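Putative hydantoin racemase (Klebsiella pneumoniae subsp. pneumoniae, PDB 3QVL) catalyses the racemisation of allantoin and probably interconverts the D and L forms of other 5-monosubstituted hydantoins. Local coordinates at residues A[6-11]-A[17-22]; A[149-154]-A[183-188]; A[161-166]-A[193-198]; A[190-193]-A[199-202]. One frame throughout, in Å; residues are numbered along the deposited sequence.

Contact 1: A[6-11]-A[17-22]; sequences VINPNT and ETIGAA. With 5HY ([(4R)-2,5-dioxoimidazolidin-4-yl]acetic acid), chain C.
V6 and N8 both point their side chains at one residue of the helix, I19, whose two branches divide the work. The apolar part is small: CG2 of I19 meets CG1 of V6 at 3.6 Å. With CG1 anti to the carbonyl carbon (chi1 -73°), I19 sends its longer branch the other way along the strand end, and CD1 sits over one face of the N8 amide, 3.7 Å from CG and equally near OD1. The methyl packs on the amide's pi face and leaves the opposite face and the N-H groups to polar partners.

The polar contacts start from N8 and N10. OD1 of N8 accepts the backbone N of N10 at 3.3 Å, closing an Asx turn; this N-H comes from above the carbonyl plane. ND2 of N8 returns a bond of 2.9 Å to OD1 of N10, again tilted out of both amide planes, and is hydrogen-bonded to T16 OG1. N10 OD1 takes a second bond from the backbone N of S12. With its oxygen engaged twice, the N10 amide can hardly flip, and ND2 is left facing the ligand, donating to OAB of 5HY at 3.0 Å with a bent angle of 137°.

N8 is a second-shell residue, held by I19 and T16 and in turn positioning N10. The strand end, turn and helix open the beta-alpha-beta unit 2-7, 13-26, 31-36, and the loop at the C-terminal edge of its parallel sheet forms part of the hydantoin pocket, as is usual in alpha/beta enzymes.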
loop_
_atom_site.group_PDB
_atom_site.type_symbol
_atom_site.label_atom_id
_atom_site.label_comp_id
_atom_site.label_asym_id
_atom_site.label_seq_id
_atom_site.Cartn_x
_atom_site.Cartn_y
_atom_site.Cartn_z
ATOM N N VAL A 6 -4.673 34.670 0.930
ATOM C CA VAL A 6 -3.960 33.745 1.807
ATOM C C VAL A 6 -4.665 33.705 3.162
ATOM O O VAL A 6 -4.606 34.662 3.938
ATOM C CB VAL A 6 -2.464 34.118 1.956
ATOM C CG1 VAL A 6 -1.732 33.070 2.777
ATOM C CG2 VAL A 6 -1.806 34.255 0.585
ATOM N N ILE A 7 -5.340 32.589 3.424
ATOM C CA ILE A 7 -6.177 32.446 4.611
ATOM C C ILE A 7 -5.450 31.720 5.736
ATOM O O ILE A 7 -5.111 30.544 5.609
ATOM C CB ILE A 7 -7.494 31.682 4.299
ATOM C CG1 ILE A 7 -8.210 32.294 3.091
ATOM C CG2 ILE A 7 -8.409 31.653 5.533
ATOM C CD1 ILE A 7 -9.265 31.393 2.480
ATOM N N ASN A 8 -5.214 32.435 6.833
ATOM C CA ASN A 8 -4.827 31.804 8.085
ATOM C C ASN A 8 -6.095 31.241 8.723
ATOM O O ASN A 8 -6.986 32.005 9.090
ATOM C CB ASN A 8 -4.149 32.814 9.019
ATOM C CG ASN A 8 -3.780 32.216 10.371
ATOM O OD1 ASN A 8 -3.732 30.995 10.539
ATOM N ND2 ASN A 8 -3.514 33.082 11.345
ATOM N N PRO A 9 -6.195 29.901 8.832
ATOM C CA PRO A 9 -7.399 29.256 9.360
ATOM C C PRO A 9 -7.637 29.486 10.853
ATOM O O PRO A 9 -8.763 29.308 11.321
ATOM C CB PRO A 9 -7.149 27.770 9.075
ATOM C CG PRO A 9 -6.181 27.775 7.944
ATOM C CD PRO A 9 -5.265 28.905 8.280
ATOM N N ASN A 10 -6.596 29.863 11.591
ATOM C CA ASN A 10 -6.770 30.270 12.986
ATOM C C ASN A 10 -6.962 31.785 13.109
ATOM O O ASN A 10 -6.699 32.524 12.157
ATOM C CB ASN A 10 -5.632 29.749 13.881
ATOM C CG ASN A 10 -4.308 30.448 13.634
ATOM O OD1 ASN A 10 -4.200 31.671 13.735
ATOM N ND2 ASN A 10 -3.282 29.663 13.333
ATOM N N THR A 11 -7.415 32.238 14.276
ATOM C CA THR A 11 -7.789 33.643 14.471
ATOM C C THR A 11 -6.664 34.531 15.011
ATOM O O THR A 11 -6.883 35.715 15.285
ATOM C CB THR A 11 -9.026 33.781 15.391
ATOM O OG1 THR A 11 -8.747 33.181 16.661
ATOM C CG2 THR A 11 -10.246 33.113 14.766
ATOM N N GLU A 17 0.096 37.742 10.408
ATOM C CA GLU A 17 1.193 38.641 10.034
ATOM C C GLU A 17 2.412 37.878 9.515
ATOM O O GLU A 17 3.007 38.264 8.507
ATOM C CB GLU A 17 1.602 39.515 11.223
ATOM C CG GLU A 17 0.584 40.580 11.617
ATOM C CD GLU A 17 0.780 41.088 13.039
ATOM O OE1 GLU A 17 1.904 40.980 13.576
ATOM O OE2 GLU A 17 -0.196 41.602 13.623
ATOM N N THR A 18 2.777 36.803 10.213
ATOM C CA THR A 18 3.896 35.943 9.822
ATOM C C THR A 18 3.625 35.286 8.468
ATOM O O THR A 18 4.489 35.278 7.586
ATOM C CB THR A 18 4.174 34.859 10.893
ATOM O OG1 THR A 18 4.412 35.486 12.159
ATOM C CG2 THR A 18 5.390 34.007 10.523
ATOM N N ILE A 19 2.416 34.748 8.318
ATOM C CA ILE A 19 1.975 34.114 7.076
ATOM C C ILE A 19 1.945 35.116 5.914
ATOM O O ILE A 19 2.448 34.825 4.824
ATOM C CB ILE A 19 0.594 33.429 7.267
ATOM C CG1 ILE A 19 0.749 32.158 8.111
ATOM C CG2 ILE A 19 -0.047 33.102 5.925
ATOM C CD1 ILE A 19 -0.534 31.681 8.767
ATOM N N GLY A 20 1.372 36.292 6.164
ATOM C CA GLY A 20 1.296 37.361 5.167
ATOM C C GLY A 20 2.654 37.846 4.692
ATOM O O GLY A 20 2.844 38.104 3.501
ATOM N N ALA A 21 3.599 37.963 5.625
ATOM C CA ALA A 21 4.966 38.382 5.312
ATOM C C ALA A 21 5.690 37.370 4.425
ATOM O O ALA A 21 6.392 37.752 3.487
ATOM C CB ALA A 21 5.755 38.634 6.593
ATOM N N ALA A 22 5.509 36.084 4.722
ATOM C CA ALA A 22 6.120 35.010 3.939
ATOM C C ALA A 22 5.546 34.940 2.524
ATOM O O ALA A 22 6.274 34.673 1.566
ATOM C CB ALA A 22 5.955 33.677 4.644
HETATM C C 5HY C . -0.601 25.540 11.694
HETATM N N 5HY C . -1.801 24.809 13.516
HETATM O O 5HY C . 0.108 25.605 10.691
HETATM C CA 5HY C . -0.989 24.260 12.423
HETATM C CB 5HY C . 0.234 23.470 12.940
HETATM C CG 5HY C . 1.291 24.279 13.709
HETATM O OAB 5HY C . -2.510 26.874 14.098
HETATM N NAF 5HY C . -1.175 26.579 12.296
HETATM C CAI 5HY C . -1.875 26.134 13.347
HETATM O OD1 5HY C . 2.161 23.615 14.310
HETATM O OD2 5HY C . 1.233 25.527 13.678
#

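Contact 2: A[149-154]-A[183-188]; sequences LALEDG and GGMATL. With 5HY ([(4R)-2,5-dioxoimidazolidin-4-yl]acetic acid), chain C.
The peptide group joining G184 to M185 has one face covered by L151: CD1 stands over the carbonyl carbon, 3.8 Å from G184 C, and CD2 lies over the same face, displaced toward the oxygen. The carboxylate of E152 comes near that peptide's plane instead, OE2 reaching G184 CA at 4.3 Å. This oxygen is not spent on the glycine; it is hydrogen-bonded to T18 OG1 of helix 13-26. G184 presents its alpha carbon to the leucine, and having no side chain there lets the isobutyl group rest directly on the backbone.

Both segments lie in the connections that follow strands 138-143 and 177-180 of the second parallel sheet, the first including a 3-10 turn at 149-151, at the end where alpha/beta racemases of this family bind substrate. G183 lies early in the second loop, and its backbone N donates to O of 5HY at 2.9 Å in a fairly straight bond of 164°.

Beyond the peptide, L151 CD2 touches CG of M185 at 3.8 Å, the two side chains running obliquely past each other. M185 has CG anti to its carbonyl carbon and a chain stretched out beyond it, which carries the thioether away from L151 to T117 and to V162 of helix 157-172. L151 also packs on S182 and A158.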
loop_
_atom_site.group_PDB
_atom_site.type_symbol
_atom_site.label_atom_id
_atom_site.label_comp_id
_atom_site.label_asym_id
_atom_site.label_seq_id
_atom_site.Cartn_x
_atom_site.Cartn_y
_atom_site.Cartn_z
ATOM N N LEU A 149 1.349 28.540 19.391
ATOM C CA LEU A 149 1.544 29.982 19.548
ATOM C C LEU A 149 2.879 30.382 20.188
ATOM O O LEU A 149 3.191 31.574 20.274
ATOM C CB LEU A 149 0.365 30.608 20.306
ATOM C CG LEU A 149 -0.988 30.577 19.584
ATOM C CD1 LEU A 149 -2.105 31.034 20.504
ATOM C CD2 LEU A 149 -0.965 31.415 18.309
ATOM N N ALA A 150 3.665 29.395 20.618
ATOM C CA ALA A 150 5.016 29.643 21.134
ATOM C C ALA A 150 5.918 30.264 20.067
ATOM O O ALA A 150 6.884 30.957 20.389
ATOM C CB ALA A 150 5.635 28.361 21.675
ATOM N N LEU A 151 5.592 30.014 18.800
ATOM C CA LEU A 151 6.302 30.613 17.670
ATOM C C LEU A 151 6.087 32.125 17.589
ATOM O O LEU A 151 6.851 32.832 16.926
ATOM C CB LEU A 151 5.873 29.949 16.356
ATOM C CG LEU A 151 6.378 28.527 16.085
ATOM C CD1 LEU A 151 5.449 27.804 15.124
ATOM C CD2 LEU A 151 7.807 28.535 15.553
ATOM N N GLU A 152 5.053 32.611 18.273
ATOM C CA GLU A 152 4.699 34.031 18.254
ATOM C C GLU A 152 4.887 34.725 19.609
ATOM O O GLU A 152 4.483 35.881 19.774
ATOM C CB GLU A 152 3.250 34.214 17.775
ATOM C CG GLU A 152 2.945 33.652 16.385
ATOM C CD GLU A 152 3.543 34.470 15.247
ATOM O OE1 GLU A 152 3.999 35.610 15.481
ATOM O OE2 GLU A 152 3.550 33.964 14.106
ATOM N N ASP A 153 5.505 34.036 20.568
ATOM C CA ASP A 153 5.635 34.580 21.928
ATOM C C ASP A 153 6.864 35.466 22.161
ATOM O O ASP A 153 7.064 35.988 23.262
ATOM C CB ASP A 153 5.510 33.476 22.998
ATOM C CG ASP A 153 6.746 32.587 23.106
ATOM O OD1 ASP A 153 6.679 31.597 23.864
ATOM O OD2 ASP A 153 7.778 32.860 22.454
ATOM N N GLY A 154 7.682 35.622 21.121
ATOM C CA GLY A 154 8.814 36.551 21.139
ATOM C C GLY A 154 10.081 36.074 21.829
ATOM O O GLY A 154 11.106 36.756 21.778
ATOM N N GLY A 183 2.417 27.161 9.913
ATOM C CA GLY A 183 2.294 28.484 9.307
ATOM C C GLY A 183 3.111 29.512 10.070
ATOM O O GLY A 183 3.549 30.513 9.504
ATOM N N GLY A 184 3.319 29.254 11.360
ATOM C CA GLY A 184 4.124 30.119 12.221
ATOM C C GLY A 184 5.622 30.008 11.986
ATOM O O GLY A 184 6.390 30.844 12.467
ATOM N N MET A 185 6.036 28.974 11.255
ATOM C CA MET A 185 7.445 28.758 10.913
ATOM C C MET A 185 7.799 29.347 9.547
ATOM O O MET A 185 8.946 29.251 9.102
ATOM C CB MET A 185 7.773 27.263 10.912
ATOM C CG MET A 185 7.739 26.595 12.273
ATOM S SD MET A 185 8.008 24.818 12.136
ATOM C CE MET A 185 7.407 24.263 13.730
ATOM N N ALA A 186 6.812 29.964 8.900
ATOM C CA ALA A 186 6.919 30.412 7.507
ATOM C C ALA A 186 8.152 31.258 7.180
ATOM O O ALA A 186 8.790 31.050 6.145
ATOM C CB ALA A 186 5.645 31.141 7.090
ATOM N N THR A 187 8.491 32.195 8.062
ATOM C CA THR A 187 9.598 33.124 7.814
ATOM C C THR A 187 10.978 32.568 8.201
ATOM O O THR A 187 11.986 33.271 8.099
ATOM C CB THR A 187 9.361 34.496 8.501
ATOM O OG1 THR A 187 9.132 34.304 9.903
ATOM C CG2 THR A 187 8.161 35.209 7.887
ATOM N N LEU A 188 11.014 31.306 8.626
ATOM C CA LEU A 188 12.257 30.643 9.033
ATOM C C LEU A 188 12.939 29.895 7.888
ATOM O O LEU A 188 14.134 29.595 7.960
ATOM C CB LEU A 188 11.985 29.670 10.188
ATOM C CG LEU A 188 12.121 30.109 11.653
ATOM C CD1 LEU A 188 11.581 31.514 11.908
ATOM C CD2 LEU A 188 11.419 29.096 12.550
HETATM C C 5HY C . -0.601 25.540 11.694
HETATM N N 5HY C . -1.801 24.809 13.516
HETATM O O 5HY C . 0.108 25.605 10.691
HETATM C CA 5HY C . -0.989 24.260 12.423
HETATM C CB 5HY C . 0.234 23.470 12.940
HETATM C CG 5HY C . 1.291 24.279 13.709
HETATM O OAB 5HY C . -2.510 26.874 14.098
HETATM N NAF 5HY C . -1.175 26.579 12.296
HETATM C CAI 5HY C . -1.875 26.134 13.347
HETATM O OD1 5HY C . 2.161 23.615 14.310
HETATM O OD2 5HY C . 1.233 25.527 13.678
#

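Contact 3: A[161-166]-A[193-198]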
loop_
_atom_site.group_PDB
_atom_site.type_symbol
_atom_site.label_atom_id
_atom_site.label_comp_id
_atom_site.label_asym_id
_atom_site.label_seq_id
_atom_site.Cartn_x
_atom_site.Cartn_y
_atom_site.Cartn_z
ATOM N N LYS A 161 14.481 25.714 18.789
ATOM C CA LYS A 161 14.112 24.297 18.830
ATOM C C LYS A 161 13.887 23.711 17.436
ATOM O O LYS A 161 14.237 22.556 17.187
ATOM C CB LYS A 161 12.876 24.083 19.706
ATOM C CG LYS A 161 13.190 23.881 21.177
ATOM C CD LYS A 161 11.918 23.741 21.994
ATOM C CE LYS A 161 12.152 22.934 23.260
ATOM N NZ LYS A 161 12.232 21.471 22.974
ATOM N N VAL A 162 13.307 24.508 16.540
ATOM C CA VAL A 162 13.123 24.109 15.141
ATOM C C VAL A 162 14.483 23.886 14.476
ATOM O O VAL A 162 14.710 22.850 13.846
ATOM C CB VAL A 162 12.282 25.149 14.345
ATOM C CG1 VAL A 162 12.311 24.856 12.845
ATOM C CG2 VAL A 162 10.847 25.173 14.845
ATOM N N ARG A 163 15.380 24.857 14.642
ATOM C CA ARG A 163 16.735 24.790 14.095
ATOM C C ARG A 163 17.476 23.535 14.563
ATOM O O ARG A 163 18.025 22.795 13.745
ATOM C CB ARG A 163 17.518 26.054 14.471
ATOM C CG ARG A 163 18.929 26.122 13.907
ATOM C CD ARG A 163 19.695 27.292 14.504
ATOM N NE ARG A 163 21.138 27.145 14.332
ATOM C CZ ARG A 163 21.948 26.544 15.201
ATOM N NH1 ARG A 163 21.468 26.021 16.323
ATOM N NH2 ARG A 163 23.247 26.464 14.945
ATOM N N GLU A 164 17.471 23.300 15.876
ATOM C CA GLU A 164 18.139 22.141 16.477
ATOM C C GLU A 164 17.545 20.818 15.999
ATOM O O GLU A 164 18.276 19.857 15.748
ATOM C CB GLU A 164 18.083 22.219 18.005
ATOM C CG GLU A 164 18.978 23.294 18.615
ATOM C CD GLU A 164 18.800 23.440 20.120
ATOM O OE1 GLU A 164 18.136 22.582 20.742
ATOM O OE2 GLU A 164 19.331 24.420 20.684
ATOM N N ARG A 165 16.219 20.778 15.878
ATOM C CA ARG A 165 15.520 19.595 15.384
ATOM C C ARG A 165 15.772 19.323 13.902
ATOM O O ARG A 165 15.817 18.165 13.485
ATOM C CB ARG A 165 14.022 19.687 15.676
ATOM C CG ARG A 165 13.527 18.589 16.595
ATOM C CD ARG A 165 13.019 17.433 15.765
ATOM N NE ARG A 165 13.285 16.122 16.355
ATOM C CZ ARG A 165 14.179 15.256 15.883
ATOM N NH1 ARG A 165 14.911 15.553 14.816
ATOM N NH2 ARG A 165 14.341 14.084 16.479
ATOM N N CYS A 166 15.939 20.389 13.122
ATOM C CA CYS A 166 16.291 20.273 11.707
ATOM C C CYS A 166 17.688 19.679 11.528
ATOM O O CYS A 166 17.887 18.795 10.692
ATOM C CB CYS A 166 16.206 21.633 11.012
ATOM S SG CYS A 166 14.527 22.233 10.729
ATOM N N THR A 193 17.505 27.356 5.236
ATOM C CA THR A 193 18.004 26.839 3.958
ATOM C C THR A 193 19.453 27.277 3.724
ATOM O O THR A 193 20.298 26.466 3.333
ATOM C CB THR A 193 17.100 27.274 2.773
ATOM O OG1 THR A 193 15.797 26.703 2.932
ATOM C CG2 THR A 193 17.680 26.824 1.431
ATOM N N ARG A 194 19.731 28.553 3.982
ATOM C CA ARG A 194 21.074 29.112 3.824
ATOM C C ARG A 194 22.052 28.555 4.860
ATOM O O ARG A 194 23.216 28.297 4.546
ATOM C CB ARG A 194 21.030 30.640 3.908
ATOM N N GLU A 195 21.565 28.363 6.084
ATOM C CA GLU A 195 22.389 27.897 7.198
ATOM C C GLU A 195 22.732 26.408 7.101
ATOM O O GLU A 195 23.878 26.016 7.335
ATOM C CB GLU A 195 21.687 28.190 8.527
ATOM C CG GLU A 195 22.549 28.003 9.767
ATOM C CD GLU A 195 21.742 28.042 11.052
ATOM O OE1 GLU A 195 20.854 28.911 11.184
ATOM O OE2 GLU A 195 22.001 27.196 11.933
ATOM N N LEU A 196 21.741 25.591 6.753
ATOM C CA LEU A 196 21.905 24.134 6.745
ATOM C C LEU A 196 22.303 23.567 5.380
ATOM O O LEU A 196 22.610 22.376 5.267
ATOM C CB LEU A 196 20.636 23.442 7.264
ATOM C CG LEU A 196 20.063 23.898 8.612
ATOM C CD1 LEU A 196 18.798 23.125 8.936
ATOM C CD2 LEU A 196 21.079 23.773 9.739
ATOM N N ARG A 197 22.296 24.424 4.358
ATOM C CA ARG A 197 22.673 24.061 2.981
ATOM C C ARG A 197 21.800 22.955 2.369
ATOM O O ARG A 197 22.259 22.179 1.526
ATOM C CB ARG A 197 24.166 23.706 2.891
ATOM N N VAL A 198 20.544 22.895 2.808
ATOM C CA VAL A 198 19.542 21.977 2.257
ATOM C C VAL A 198 18.216 22.729 2.097
ATOM O O VAL A 198 18.020 23.764 2.738
ATOM C CB VAL A 198 19.317 20.723 3.158
ATOM C CG1 VAL A 198 20.597 19.913 3.310
ATOM C CG2 VAL A 198 18.751 21.111 4.522
#
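R163 and E195 reach out from neighbouring helices and meet at about a right angle, joined by a salt bridge through a single N-H. NE of R163 donates to OE2 of E195 at a short 2.6 Å, the N-H...O angle being 145°. The acceptor is the syn lone pair of OE2, on the side of the other oxygen. The carboxylate comes to the edge of the guanidinium, but the two planes are turned 34° apart, and OE2 lies somewhat out of the arginine's plane. OE2 approaches the NE side of the guanidinium through one N-H, not as a paired, coplanar bridge in which both oxygens are matched by two N-H groups. Both residues start with CG anti to the backbone N and continue extended, R163 as far as NE; the two extended chains together bridge the gap between the helices. NH1 of R163 has a separate salt bridge to E160 OE2, one turn earlier on its own helix; the arginine thus has two acidic partners.

Deeper between the helices the contact turns apolar. C166 and L196 point at each other, and CD1 of the leucine touches CB of the cysteine at 3.6 Å. L196 is the last residue of its helix; R197 follows with positive phi and ends it. T193 and V198 pack against L219 and H224 of a second subunit.

The contact ties helix 157-172 to the C-terminal end of helix 189-196, beside the sheet that holds strand 177-180. L196 is further covered by I167 and L170 of helix 157-172, while C166 rests on I178 of that strand.

Contact 4: A[190-193]-A[199-202]. Unlike the reference sequence in segment 190-193: Q191 (reference Glu).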
loop_
_atom_site.group_PDB
_atom_site.type_symbol
_atom_site.label_atom_id
_atom_site.label_comp_id
_atom_site.label_asym_id
_atom_site.label_seq_id
_atom_site.Cartn_x
_atom_site.Cartn_y
_atom_site.Cartn_z
ATOM N N GLN A 190 13.962 30.486 4.666
ATOM C CA GLN A 190 15.106 31.046 3.942
ATOM C C GLN A 190 16.405 30.977 4.748
ATOM O O GLN A 190 17.432 30.524 4.236
ATOM C CB GLN A 190 14.813 32.487 3.506
ATOM C CG GLN A 190 16.000 33.217 2.882
ATOM C CD GLN A 190 15.664 34.636 2.467
ATOM O OE1 GLN A 190 15.935 35.590 3.199
ATOM N NE2 GLN A 190 15.066 34.782 1.289
ATOM N N GLN A 191 16.347 31.424 6.003
ATOM C CA GLN A 191 17.513 31.433 6.888
ATOM C C GLN A 191 18.036 30.025 7.165
ATOM O O GLN A 191 19.248 29.800 7.159
ATOM C CB GLN A 191 17.191 32.147 8.205
ATOM N N LEU A 192 17.120 29.085 7.399
ATOM C CA LEU A 192 17.484 27.690 7.650
ATOM C C LEU A 192 18.037 26.998 6.403
ATOM O O LEU A 192 18.929 26.158 6.506
ATOM C CB LEU A 192 16.297 26.905 8.220
ATOM C CG LEU A 192 15.857 27.197 9.662
ATOM C CD1 LEU A 192 14.571 26.454 9.987
ATOM C CD2 LEU A 192 16.946 26.851 10.672
ATOM N N THR A 193 17.505 27.356 5.236
ATOM C CA THR A 193 18.004 26.839 3.958
ATOM C C THR A 193 19.453 27.277 3.724
ATOM O O THR A 193 20.298 26.466 3.333
ATOM C CB THR A 193 17.100 27.274 2.773
ATOM O OG1 THR A 193 15.797 26.703 2.932
ATOM C CG2 THR A 193 17.680 26.824 1.431
ATOM N N PRO A 199 17.308 22.224 1.237
ATOM C CA PRO A 199 15.993 22.854 1.142
ATOM C C PRO A 199 15.196 22.720 2.439
ATOM O O PRO A 199 14.877 21.608 2.867
ATOM C CB PRO A 199 15.308 22.078 0.010
ATOM C CG PRO A 199 16.415 21.484 -0.774
ATOM C CD PRO A 199 17.483 21.173 0.220
ATOM N N VAL A 200 14.918 23.858 3.068
ATOM C CA VAL A 200 14.000 23.921 4.199
ATOM C C VAL A 200 12.775 24.667 3.689
ATOM O O VAL A 200 12.846 25.858 3.377
ATOM C CB VAL A 200 14.625 24.627 5.427
ATOM C CG1 VAL A 200 13.659 24.613 6.605
ATOM C CG2 VAL A 200 15.941 23.959 5.815
ATOM N N ILE A 201 11.660 23.951 3.591
ATOM C CA ILE A 201 10.518 24.408 2.803
ATOM C C ILE A 201 9.354 24.924 3.643
ATOM O O ILE A 201 8.861 24.237 4.541
ATOM C CB ILE A 201 10.049 23.305 1.814
ATOM C CG1 ILE A 201 11.191 22.952 0.853
ATOM C CG2 ILE A 201 8.810 23.751 1.032
ATOM C CD1 ILE A 201 11.111 21.565 0.269
ATOM N N ASP A 202 8.940 26.151 3.336
ATOM C CA ASP A 202 7.742 26.751 3.904
ATOM C C ASP A 202 6.580 26.586 2.933
ATOM O O ASP A 202 6.667 26.992 1.770
ATOM C CB ASP A 202 7.980 28.236 4.204
ATOM C CG ASP A 202 6.693 29.041 4.260
ATOM O OD1 ASP A 202 5.745 28.615 4.954
ATOM O OD2 ASP A 202 6.633 30.105 3.612
#
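V200 wedges its two methyls against the backbone side of L192 and offers its own backbone N to T193, in the beta-alpha-beta unit formed by strand 177-180, helix 189-196 and strand 200-201. CG1 and CG2 both face CB of L192 from one side, each 3.8 Å from it, and CG2 goes on to lie 3.7 Å from the L192 carbonyl carbon. V200 has CG1 anti to the backbone N (chi1 -177°), which turns both branches toward the helix. CD1 of L192 only grazes V200 CG1, at 4.0 Å; the leucine runs on toward V162 and R163 of helix 157-172.

The polar half of the contact belongs to T193. Its hydroxyl is hydrogen-bonded to A189 O, the carbonyl one turn back on the helix, and with the N-H of V200 as its second partner it pins the start of the strand to the helix that leads into it.

In the next shell, V200 rests on I178 and L180 of strand 177-180, while P199 and I201 turn the other way, onto helix 97-108; I201 forms backbone bonds with I178 and L180. D202 then caps helix 203-216, its OD2 bonded to S205 N. L219 of a second subunit covers T193 and I201. V200 N lies 3.0 Å from T193 OG1, at an N-H...O angle of 152°.

In the fold
Contacts 1, 2 and 4 are buried, whereas contact 3 is only partly so, and its salt bridge lies toward the surface. Contacts 1 and 2 lie at the ends of the two sheets that face the ligand, one supplying a side-chain amide, the other a backbone N-H, and T18 bonded to E152 joins them. Contacts 3 and 4 share helix 189-196 and T193, with centres about 7 Å apart, and both reach the second subunit; L192 touches R163, V162 and C166 between them. The ligand is met by amide N-H groups, whereas the outer helix pair is joined by a salt bridge. M185 against V162 links contact 2 to contact 3, and D202 touches A22 and A186.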